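Local coordinates for protein carbohydrate kinase, FGGY (Novosphingobium aromaticivorans, PDB 3H6E) that probably transfers phosphate from ATP to a sugar or related polyol, as an FGGY-type carbohydrate kinase, at residues Glu278-Cys282 with Phe346-Pro350; Ala323-Val328 with Phe364-Ala368; Arg336-Pro340 with Arg463-Val468; Asn420-Asp424 with Arg438-Glu442. The contacts are given in a common frame with arbitrary orientation. Residue numbers count along the deposited sequence, not the author numbering.

Contact 1 of 4, residues Glu278-Cys282 with Phe346-Pro350; sequences EARDC and FGPYP
Two loops meet here, with R280 CA 4.2 Å from P348 CA and D281 CA 4.9 Å from G347 CA. Segment 278-282 begins with a short 3-10 turn (D281 N to E278 O, 3.2 Å), then reverses at D281, whose left-handed backbone (69/44) aims its side chain at the second loop. There the CA-to-CB bond of F346 points away from 278-282, though its CB lies 3.8 Å from D281 OD2. G347 follows, its N-H bonded to D281 OD2 (2.5 Å, 169°); its angles of 87/-170 would jam any CB against the preceding carbonyl. D281 OD1 is salt-bridged to R297. P348 places its CA 3.5 Å from R280 O, a CA-H...O contact, and its CB over one face of the R280 guanidinium. Y349 is at most a weak cation-pi partner of that guanidinium, while its OH is hydrogen-bonded to T380. P350 CG closes on A279 O at 3.2 Å. An aspartate holding a glycine amide thus ties the entry to edge strand 282-286 to the loop of the hairpin 337-339/355-357, within the C-terminal actin-like ATPase domain.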
loop_
_atom_site.group_PDB
_atom_site.type_symbol
_atom_site.label_atom_id
_atom_site.label_comp_id
_atom_site.label_asym_id
_atom_site.label_seq_id
_atom_site.Cartn_x
_atom_site.Cartn_y
_atom_site.Cartn_z
ATOM N N GLU A 278 -7.721 14.269 9.309
ATOM C CA GLU A 278 -7.949 13.970 7.897
ATOM C C GLU A 278 -7.284 14.983 6.966
ATOM O O GLU A 278 -6.776 14.619 5.904
ATOM C CB GLU A 278 -9.444 13.899 7.584
ATOM C CG GLU A 278 -9.739 13.689 6.103
ATOM C CD GLU A 278 -11.218 13.757 5.776
ATOM O OE1 GLU A 278 -12.016 14.095 6.679
ATOM O OE2 GLU A 278 -11.579 13.478 4.611
ATOM N N ALA A 279 -7.285 16.250 7.364
ATOM C CA ALA A 279 -6.774 17.312 6.506
ATOM C C ALA A 279 -5.260 17.267 6.345
ATOM O O ALA A 279 -4.707 17.898 5.445
ATOM C CB ALA A 279 -7.211 18.664 7.023
ATOM N N ARG A 280 -4.584 16.524 7.213
ATOM C CA ARG A 280 -3.131 16.441 7.130
ATOM C C ARG A 280 -2.667 15.123 6.510
ATOM O O ARG A 280 -1.538 14.677 6.725
ATOM C CB ARG A 280 -2.482 16.716 8.490
ATOM C CG ARG A 280 -2.269 18.204 8.740
ATOM C CD ARG A 280 -2.145 18.550 10.214
ATOM N NE ARG A 280 -0.883 18.111 10.801
ATOM C CZ ARG A 280 0.286 18.707 10.601
ATOM N NH1 ARG A 280 0.364 19.765 9.812
ATOM N NH2 ARG A 280 1.378 18.238 11.184
ATOM N N ASP A 281 -3.559 14.522 5.727
ATOM C CA ASP A 281 -3.239 13.366 4.897
ATOM C C ASP A 281 -2.951 12.096 5.710
ATOM O O ASP A 281 -1.996 11.368 5.431
ATOM C CB ASP A 281 -2.075 13.689 3.953
ATOM C CG ASP A 281 -2.336 13.226 2.527
ATOM O OD1 ASP A 281 -3.136 12.284 2.354
ATOM O OD2 ASP A 281 -1.758 13.810 1.581
ATOM N N CYS A 282 -3.784 11.840 6.714
ATOM C CA CYS A 282 -3.727 10.589 7.464
ATOM C C CYS A 282 -4.911 9.708 7.079
ATOM O O CYS A 282 -5.898 10.191 6.525
ATOM C CB CYS A 282 -3.740 10.856 8.971
ATOM S SG CYS A 282 -2.282 11.730 9.607
ATOM N N PHE A 346 -1.569 18.102 -0.421
ATOM C CA PHE A 346 -1.139 16.759 -0.053
ATOM C C PHE A 346 -0.135 16.771 1.090
ATOM O O PHE A 346 0.683 17.686 1.207
ATOM C CB PHE A 346 -0.536 16.043 -1.264
ATOM C CG PHE A 346 -1.487 15.900 -2.416
ATOM C CD1 PHE A 346 -2.248 14.751 -2.563
ATOM C CD2 PHE A 346 -1.627 16.914 -3.345
ATOM C CE1 PHE A 346 -3.126 14.615 -3.622
ATOM C CE2 PHE A 346 -2.502 16.787 -4.405
ATOM C CZ PHE A 346 -3.254 15.633 -4.542
ATOM N N GLY A 347 -0.199 15.743 1.927
ATOM C CA GLY A 347 0.734 15.606 3.026
ATOM C C GLY A 347 0.310 16.337 4.285
ATOM O O GLY A 347 -0.823 16.815 4.390
ATOM N N PRO A 348 1.228 16.420 5.256
ATOM C CA PRO A 348 0.999 17.073 6.548
ATOM C C PRO A 348 0.897 18.589 6.419
ATOM O O PRO A 348 0.279 19.222 7.272
ATOM C CB PRO A 348 2.248 16.703 7.355
ATOM C CG PRO A 348 2.847 15.538 6.640
ATOM C CD PRO A 348 2.537 15.753 5.203
ATOM N N TYR A 349 1.491 19.160 5.375
ATOM C CA TYR A 349 1.491 20.611 5.197
ATOM C C TYR A 349 0.838 21.025 3.885
ATOM O O TYR A 349 1.485 21.662 3.052
ATOM C CB TYR A 349 2.921 21.151 5.223
ATOM C CG TYR A 349 3.738 20.708 6.414
ATOM C CD1 TYR A 349 3.767 21.462 7.579
ATOM C CD2 TYR A 349 4.484 19.540 6.370
ATOM C CE1 TYR A 349 4.514 21.059 8.670
ATOM C CE2 TYR A 349 5.236 19.131 7.454
ATOM C CZ TYR A 349 5.246 19.895 8.599
ATOM O OH TYR A 349 5.997 19.496 9.674
ATOM N N PRO A 350 -0.450 20.689 3.713
ATOM C CA PRO A 350 -1.138 20.839 2.427
ATOM C C PRO A 350 -0.941 22.217 1.814
ATOM O O PRO A 350 -0.793 22.317 0.596
ATOM C CB PRO A 350 -2.610 20.643 2.793
ATOM C CG PRO A 350 -2.592 19.849 4.033
ATOM C CD PRO A 350 -1.372 20.280 4.784
#

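Contact 2 of 4, residues Ala323-Val328 with Phe364-Ala368; sequences ALLAAV and FERRA
This is helix-helix packing in the C-terminal actin-like ATPase domain: the last turn of helix 321-326 and the chain just after it lie against the first turns of helix 363-384. The paired residues run in opposite senses, with L324 CA 5.2 Å from A368 CA and A327 CA 5.4 Å from E365 CA. Such closeness depends on alanine. The CA-to-CB bonds of A323, A327 and A368 point across the interface, and the single methyls of A327 and A368 meet at 4.4 Å between their CB atoms. F364 adopts chi1 m (-80°) with chi2 near 93°, which swings its ring toward helix 321-326, where CE2 reaches A323 CB at 3.3 Å. L324, as modelled, sits between rotamer wells (chi1 -97°, chi2 9°), which brings its end to the other helix. R367 (m, t, m) stretches along that leucine; its charge is met by a salt bridge to D320 and a hydrogen bond to R313 O, and a flat face of the guanidinium is left for the leucine methyl. E365 (m, t) lays its aliphatic stem on A327, with CG 4.0 Å from A327 CB, while V328 (t) puts CG2 4.3 Å from A368 CB. L324 CD1 is doubly engaged, 3.4 Å from F364 CD2 and 3.6 Å from R367 NH2, over one face of the guanidinium.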
loop_
_atom_site.group_PDB
_atom_site.type_symbol
_atom_site.label_atom_id
_atom_site.label_comp_id
_atom_site.label_asym_id
_atom_site.label_seq_id
_atom_site.Cartn_x
_atom_site.Cartn_y
_atom_site.Cartn_z
ATOM N N ALA A 323 29.109 11.420 -2.067
ATOM C CA ALA A 323 29.171 12.838 -2.406
ATOM C C ALA A 323 27.925 13.572 -1.914
ATOM O O ALA A 323 28.008 14.699 -1.420
ATOM C CB ALA A 323 29.353 13.022 -3.900
ATOM N N LEU A 324 26.771 12.927 -2.061
ATOM C CA LEU A 324 25.541 13.419 -1.458
ATOM C C LEU A 324 25.776 13.583 0.036
ATOM O O LEU A 324 25.472 14.622 0.625
ATOM C CB LEU A 324 24.408 12.419 -1.691
ATOM C CG LEU A 324 23.461 12.662 -2.864
ATOM C CD1 LEU A 324 23.965 13.785 -3.752
ATOM C CD2 LEU A 324 23.292 11.379 -3.667
ATOM N N LEU A 325 26.338 12.538 0.631
ATOM C CA LEU A 325 26.563 12.483 2.065
ATOM C C LEU A 325 27.548 13.561 2.503
ATOM O O LEU A 325 27.281 14.323 3.435
ATOM C CB LEU A 325 27.093 11.099 2.445
ATOM C CG LEU A 325 26.626 10.549 3.789
ATOM C CD1 LEU A 325 27.057 11.475 4.921
ATOM C CD2 LEU A 325 25.114 10.349 3.783
ATOM N N ALA A 326 28.687 13.622 1.823
ATOM C CA ALA A 326 29.737 14.568 2.173
ATOM C C ALA A 326 29.283 16.016 2.008
ATOM O O ALA A 326 29.886 16.930 2.568
ATOM C CB ALA A 326 30.987 14.300 1.344
ATOM N N ALA A 327 28.219 16.217 1.237
ATOM C CA ALA A 327 27.726 17.561 0.951
ATOM C C ALA A 327 26.753 18.054 2.019
ATOM O O ALA A 327 26.368 19.226 2.030
ATOM C CB ALA A 327 27.079 17.610 -0.432
ATOM N N VAL A 328 26.359 17.156 2.916
ATOM C CA VAL A 328 25.429 17.499 3.990
ATOM C C VAL A 328 26.018 18.508 4.983
ATOM O O VAL A 328 25.356 19.480 5.346
ATOM C CB VAL A 328 24.941 16.245 4.758
ATOM C CG1 VAL A 328 23.978 16.643 5.871
ATOM C CG2 VAL A 328 24.286 15.253 3.803
ATOM N N PHE A 364 24.724 18.649 -5.966
ATOM C CA PHE A 364 24.941 17.762 -4.829
ATOM C C PHE A 364 24.398 18.339 -3.527
ATOM O O PHE A 364 23.790 17.625 -2.733
ATOM C CB PHE A 364 26.422 17.409 -4.684
ATOM C CG PHE A 364 26.877 16.338 -5.629
ATOM C CD1 PHE A 364 27.432 16.665 -6.853
ATOM C CD2 PHE A 364 26.739 15.003 -5.296
ATOM C CE1 PHE A 364 27.849 15.676 -7.725
ATOM C CE2 PHE A 364 27.147 14.010 -6.164
ATOM C CZ PHE A 364 27.704 14.347 -7.379
ATOM N N GLU A 365 24.614 19.632 -3.312
ATOM C CA GLU A 365 24.139 20.282 -2.098
ATOM C C GLU A 365 22.637 20.518 -2.158
ATOM O O GLU A 365 21.963 20.551 -1.129
ATOM C CB GLU A 365 24.874 21.601 -1.859
ATOM C CG GLU A 365 26.330 21.433 -1.465
ATOM C CD GLU A 365 26.949 22.720 -0.956
ATOM O OE1 GLU A 365 26.241 23.749 -0.920
ATOM O OE2 GLU A 365 28.145 22.700 -0.590
ATOM N N ARG A 366 22.117 20.686 -3.368
ATOM C CA ARG A 366 20.683 20.847 -3.550
ATOM C C ARG A 366 20.017 19.476 -3.446
ATOM O O ARG A 366 18.936 19.340 -2.880
ATOM C CB ARG A 366 20.378 21.512 -4.898
ATOM C CG ARG A 366 19.349 22.630 -4.801
ATOM C CD ARG A 366 19.032 23.265 -6.153
ATOM N NE ARG A 366 20.226 23.746 -6.838
ATOM C CZ ARG A 366 20.238 24.770 -7.687
ATOM N NH1 ARG A 366 19.118 25.436 -7.947
ATOM N NH2 ARG A 366 21.374 25.136 -8.270
ATOM N N ARG A 367 20.690 18.461 -3.979
ATOM C CA ARG A 367 20.199 17.090 -3.936
ATOM C C ARG A 367 20.268 16.518 -2.521
ATOM O O ARG A 367 19.429 15.710 -2.120
ATOM C CB ARG A 367 20.999 16.202 -4.892
ATOM C CG ARG A 367 20.780 16.494 -6.367
ATOM C CD ARG A 367 21.010 15.242 -7.190
ATOM N NE ARG A 367 22.404 14.812 -7.175
ATOM C CZ ARG A 367 22.799 13.558 -7.375
ATOM N NH1 ARG A 367 21.904 12.603 -7.588
ATOM N NH2 ARG A 367 24.091 13.255 -7.352
ATOM N N ALA A 368 21.282 16.931 -1.770
ATOM C CA ALA A 368 21.437 16.474 -0.398
ATOM C C ALA A 368 20.376 17.122 0.483
ATOM O O ALA A 368 19.779 16.469 1.340
ATOM C CB ALA A 368 22.831 16.791 0.112
#

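Contact 3 of 4, residues Arg336-Pro340 with Arg463-Val468; sequences RMILP and RWQAEV
The C-terminal helix 457-468 packs on the two-stranded hairpin 337-339/355-357, and its anchor is a tryptophan. The axes of strand 337-339 and helix 463-468 come within 9.2 Å and run in the same general direction, crossing at -31°, with M337 CA 7.3 Å from W464 CA and L339 CA 6.4 Å from V468 CA. W464 (chi1 t, chi2 75°) directs its indole at the strand, where NE1 donates to I338 O (2.8 Å, 146°), so that a large apolar residue can be buried with its one polar atom satisfied. Selenomethionine M337 (p, t, t) sets SE at the ring edge, 5.1 Å from the five-membered centroid, a Met-aromatic contact; its flexible CE reaches E467 CG at 3.3 Å. L339 CD2 lies 3.9 Å from W464 CD1. P340, its compact ring held rigid, sets CG 3.6 Å from W464 CZ2 and CD 3.9 Å from V468 CG2. L376 and V377 of helix 363-384 also touch the indole, burying it in a C-terminal helix packed on a beta hairpin.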
loop_
_atom_site.group_PDB
_atom_site.type_symbol
_atom_site.label_atom_id
_atom_site.label_comp_id
_atom_site.label_asym_id
_atom_site.label_seq_id
_atom_site.Cartn_x
_atom_site.Cartn_y
_atom_site.Cartn_z
ATOM N N ARG A 336 20.993 26.048 4.649
ATOM C CA ARG A 336 20.403 25.862 3.327
ATOM C C ARG A 336 19.272 24.847 3.415
ATOM O O ARG A 336 19.515 23.668 3.671
ATOM C CB ARG A 336 21.451 25.364 2.330
ATOM C CG ARG A 336 22.704 26.215 2.228
ATOM C CD ARG A 336 23.466 25.875 0.951
ATOM N NE ARG A 336 24.878 26.233 1.032
ATOM C CZ ARG A 336 25.343 27.466 0.872
ATOM N NH1 ARG A 336 24.501 28.461 0.631
ATOM N NH2 ARG A 336 26.647 27.704 0.960
HETATM N N MSE A 337 18.037 25.291 3.197
HETATM C CA MSE A 337 16.901 24.390 3.364
HETATM C C MSE A 337 15.667 24.700 2.504
HETATM O O MSE A 337 15.602 25.726 1.823
HETATM C CB MSE A 337 16.508 24.330 4.836
HETATM C CG MSE A 337 15.912 25.616 5.350
HETATM SE SE MSE A 337 15.745 25.594 7.283
HETATM C CE MSE A 337 14.294 26.884 7.446
ATOM N N ILE A 338 14.695 23.789 2.563
ATOM C CA ILE A 338 13.482 23.841 1.747
ATOM C C ILE A 338 12.240 23.838 2.627
ATOM O O ILE A 338 12.121 23.012 3.528
ATOM C CB ILE A 338 13.383 22.600 0.840
ATOM C CG1 ILE A 338 14.649 22.438 -0.001
ATOM C CG2 ILE A 338 12.131 22.664 -0.032
ATOM C CD1 ILE A 338 14.811 21.048 -0.596
ATOM N N LEU A 339 11.307 24.743 2.357
ATOM C CA LEU A 339 10.051 24.785 3.100
ATOM C C LEU A 339 8.907 24.137 2.312
ATOM O O LEU A 339 8.797 24.328 1.103
ATOM C CB LEU A 339 9.698 26.225 3.465
ATOM C CG LEU A 339 10.812 27.048 4.117
ATOM C CD1 LEU A 339 10.271 28.383 4.588
ATOM C CD2 LEU A 339 11.448 26.297 5.273
ATOM N N PRO A 340 8.060 23.358 3.004
ATOM C CA PRO A 340 6.876 22.699 2.435
ATOM C C PRO A 340 5.840 23.726 1.989
ATOM O O PRO A 340 5.786 24.804 2.577
ATOM C CB PRO A 340 6.319 21.897 3.618
ATOM C CG PRO A 340 7.457 21.761 4.573
ATOM C CD PRO A 340 8.248 23.023 4.424
ATOM N N ARG A 463 15.580 25.455 13.264
ATOM C CA ARG A 463 15.408 26.545 12.310
ATOM C C ARG A 463 14.280 26.233 11.329
ATOM O O ARG A 463 13.349 27.023 11.170
ATOM C CB ARG A 463 16.713 26.839 11.559
ATOM C CG ARG A 463 17.517 27.988 12.155
ATOM C CD ARG A 463 18.554 27.512 13.163
ATOM N NE ARG A 463 19.923 27.798 12.729
ATOM C CZ ARG A 463 20.666 26.989 11.978
ATOM N NH1 ARG A 463 20.187 25.823 11.558
ATOM N NH2 ARG A 463 21.899 27.347 11.644
ATOM N N TRP A 464 14.368 25.072 10.684
ATOM C CA TRP A 464 13.345 24.627 9.740
ATOM C C TRP A 464 11.943 24.744 10.335
ATOM O O TRP A 464 11.079 25.424 9.782
ATOM C CB TRP A 464 13.618 23.184 9.299
ATOM C CG TRP A 464 12.686 22.672 8.237
ATOM C CD1 TRP A 464 12.705 22.985 6.906
ATOM C CD2 TRP A 464 11.610 21.740 8.412
ATOM N NE1 TRP A 464 11.701 22.316 6.247
ATOM C CE2 TRP A 464 11.016 21.544 7.147
ATOM C CE3 TRP A 464 11.087 21.058 9.516
ATOM C CZ2 TRP A 464 9.928 20.695 6.957
ATOM C CZ3 TRP A 464 10.002 20.217 9.325
ATOM C CH2 TRP A 464 9.435 20.043 8.055
ATOM N N GLN A 465 11.728 24.079 11.465
ATOM C CA GLN A 465 10.431 24.099 12.133
ATOM C C GLN A 465 9.960 25.523 12.411
ATOM O O GLN A 465 8.838 25.895 12.057
ATOM C CB GLN A 465 10.479 23.286 13.428
ATOM C CG GLN A 465 10.399 21.784 13.209
ATOM C CD GLN A 465 10.441 21.003 14.507
ATOM O OE1 GLN A 465 10.477 19.771 14.504
ATOM N NE2 GLN A 465 10.441 21.719 15.628
ATOM N N ALA A 466 10.824 26.318 13.037
ATOM C CA ALA A 466 10.511 27.715 13.318
ATOM C C ALA A 466 10.057 28.431 12.047
ATOM O O ALA A 466 8.985 29.039 12.012
ATOM C CB ALA A 466 11.714 28.417 13.928
ATOM N N GLU A 467 10.876 28.344 11.004
ATOM C CA GLU A 467 10.559 28.962 9.721
ATOM C C GLU A 467 9.191 28.544 9.187
ATOM O O GLU A 467 8.405 29.387 8.757
ATOM C CB GLU A 467 11.645 28.646 8.693
ATOM C CG GLU A 467 12.901 29.482 8.858
ATOM C CD GLU A 467 12.718 30.903 8.371
ATOM O OE1 GLU A 467 12.140 31.090 7.277
ATOM O OE2 GLU A 467 13.153 31.834 9.079
ATOM N N VAL A 468 8.910 27.244 9.213
ATOM C CA VAL A 468 7.632 26.734 8.725
ATOM C C VAL A 468 6.458 27.456 9.378
ATOM O O VAL A 468 5.528 27.890 8.699
ATOM C CB VAL A 468 7.495 25.220 8.972
ATOM C CG1 VAL A 468 6.059 24.771 8.746
ATOM C CG2 VAL A 468 8.453 24.451 8.077
#

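Contact 4 of 4, residues Asn420-Asp424 with Arg438-Glu442; sequences NAHND and RPQGE
A single side-chain amide grips a single backbone residue: N423 OD1 accepts from Q440 N (2.6 Å, 152°), and N423 ND2 donates to Q440 O (3.2 Å, 154°). Asparagine suits the post because its carboxamide carries an acceptor and a donor side by side, as a peptide does in a beta bridge; chi1 m (-80°) and chi2 -58° set both against the opposing chain. The loops run antiparallel (170° between end-to-end directions), largely but not wholly extended, closest at N420 CA to G441 CA, 4.6 Å. G441, at 72/-167, needs to lack a side chain, since a CB would stand 2.5 Å from A421 N. N420 CB rests 3.6 Å from G441 CA. A421 CB meets Q440 CB at 4.2 Å, and Q440 CB lies 3.7 Å from H422 O. P439, having no N-H to satisfy, is buried with its CB 3.5 Å from N423 ND2 and touches F244 and F427. Just past the paired strands 415-419 and 443-445, the N423 amide thus stands in for a backbone link between the loops, in a mostly polar contact suited to an exposed surface.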
loop_
_atom_site.group_PDB
_atom_site.type_symbol
_atom_site.label_atom_id
_atom_site.label_comp_id
_atom_site.label_asym_id
_atom_site.label_seq_id
_atom_site.Cartn_x
_atom_site.Cartn_y
_atom_site.Cartn_z
ATOM N N ASN A 420 18.513 -5.749 3.950
ATOM C CA ASN A 420 19.843 -6.183 3.541
ATOM C C ASN A 420 19.875 -6.616 2.084
ATOM O O ASN A 420 20.759 -6.224 1.323
ATOM C CB ASN A 420 20.283 -7.358 4.411
ATOM C CG ASN A 420 21.733 -7.277 4.799
ATOM O OD1 ASN A 420 22.373 -6.243 4.624
ATOM N ND2 ASN A 420 22.263 -8.367 5.346
ATOM N N ALA A 421 18.908 -7.447 1.710
ATOM C CA ALA A 421 18.807 -7.947 0.349
ATOM C C ALA A 421 17.440 -7.633 -0.237
ATOM O O ALA A 421 16.486 -7.361 0.493
ATOM C CB ALA A 421 19.059 -9.441 0.322
ATOM N N HIS A 422 17.354 -7.665 -1.562
ATOM C CA HIS A 422 16.081 -7.494 -2.243
ATOM C C HIS A 422 15.137 -8.624 -1.860
ATOM O O HIS A 422 15.570 -9.753 -1.622
ATOM C CB HIS A 422 16.272 -7.470 -3.763
ATOM C CG HIS A 422 15.013 -7.727 -4.533
ATOM N ND1 HIS A 422 14.078 -6.745 -4.784
ATOM C CD2 HIS A 422 14.533 -8.858 -5.104
ATOM C CE1 HIS A 422 13.076 -7.260 -5.475
ATOM N NE2 HIS A 422 13.327 -8.541 -5.682
ATOM N N ASN A 423 13.848 -8.312 -1.793
ATOM C CA ASN A 423 12.815 -9.321 -1.608
ATOM C C ASN A 423 11.716 -9.104 -2.629
ATOM O O ASN A 423 11.205 -7.992 -2.761
ATOM C CB ASN A 423 12.233 -9.244 -0.199
ATOM C CG ASN A 423 13.111 -9.909 0.828
ATOM O OD1 ASN A 423 13.411 -11.094 0.718
ATOM N ND2 ASN A 423 13.526 -9.154 1.839
ATOM N N ASP A 424 11.354 -10.150 -3.362
ATOM C CA ASP A 424 10.286 -10.014 -4.340
ATOM C C ASP A 424 9.028 -9.509 -3.650
ATOM O O ASP A 424 8.699 -9.933 -2.541
ATOM C CB ASP A 424 10.000 -11.330 -5.057
ATOM C CG ASP A 424 8.921 -11.186 -6.118
ATOM O OD1 ASP A 424 9.232 -10.683 -7.222
ATOM O OD2 ASP A 424 7.763 -11.576 -5.844
ATOM N N ARG A 438 10.993 -16.273 7.088
ATOM C CA ARG A 438 11.518 -14.910 7.103
ATOM C C ARG A 438 11.959 -14.432 5.721
ATOM O O ARG A 438 12.218 -15.242 4.832
ATOM C CB ARG A 438 12.680 -14.799 8.094
ATOM C CG ARG A 438 12.336 -15.268 9.493
ATOM C CD ARG A 438 13.320 -14.734 10.515
ATOM N NE ARG A 438 13.028 -15.235 11.855
ATOM C CZ ARG A 438 12.406 -14.538 12.801
ATOM N NH1 ARG A 438 12.008 -13.292 12.567
ATOM N NH2 ARG A 438 12.190 -15.088 13.987
ATOM N N PRO A 439 12.045 -13.105 5.541
ATOM C CA PRO A 439 12.463 -12.504 4.268
ATOM C C PRO A 439 13.931 -12.781 3.965
ATOM O O PRO A 439 14.602 -13.476 4.730
ATOM C CB PRO A 439 12.265 -10.998 4.505
ATOM C CG PRO A 439 11.384 -10.893 5.708
ATOM C CD PRO A 439 11.708 -12.084 6.545
ATOM N N GLN A 440 14.422 -12.242 2.856
ATOM C CA GLN A 440 15.837 -12.350 2.523
ATOM C C GLN A 440 16.614 -11.244 3.219
ATOM O O GLN A 440 16.086 -10.158 3.462
ATOM C CB GLN A 440 16.055 -12.277 1.010
ATOM C CG GLN A 440 15.764 -13.576 0.285
ATOM C CD GLN A 440 16.706 -14.684 0.704
ATOM O OE1 GLN A 440 17.924 -14.568 0.558
ATOM N NE2 GLN A 440 16.147 -15.772 1.223
ATOM N N GLY A 441 17.868 -11.529 3.544
ATOM C CA GLY A 441 18.716 -10.568 4.217
ATOM C C GLY A 441 18.312 -10.354 5.662
ATOM O O GLY A 441 17.537 -11.122 6.235
ATOM N N GLU A 442 18.857 -9.303 6.257
ATOM C CA GLU A 442 18.534 -8.931 7.623
ATOM C C GLU A 442 18.367 -7.427 7.675
ATOM O O GLU A 442 18.705 -6.728 6.722
ATOM C CB GLU A 442 19.653 -9.356 8.573
ATOM C CG GLU A 442 19.833 -10.857 8.694
ATOM C CD GLU A 442 21.072 -11.230 9.486
ATOM O OE1 GLU A 442 22.013 -10.410 9.539
ATOM O OE2 GLU A 442 21.104 -12.345 10.050
#

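Overall arrangement
Contacts 1, 2 and 3 are partly buried, with more buried residues in 2 and 3, while contact 4 lies at the surface. Contacts 1 and 4 join loops; contacts 1, 3 and 4 each have a side chain bonded to backbone, whereas the alanine-lined helix packing of contact 2 has no hydrogen bond between its segments. Helix 363-384 unites the first three, supplying one partner of contact 2 and lining contacts 1 and 3. Contacts 1 and 3 touch directly, Y349 lying on P340, W464 and V468, while E365 and R336 link contacts 2 and 3 through a long, weak ion pair. Contact 4 stands apart, at the other edge of the seven-stranded sheet from contact 1.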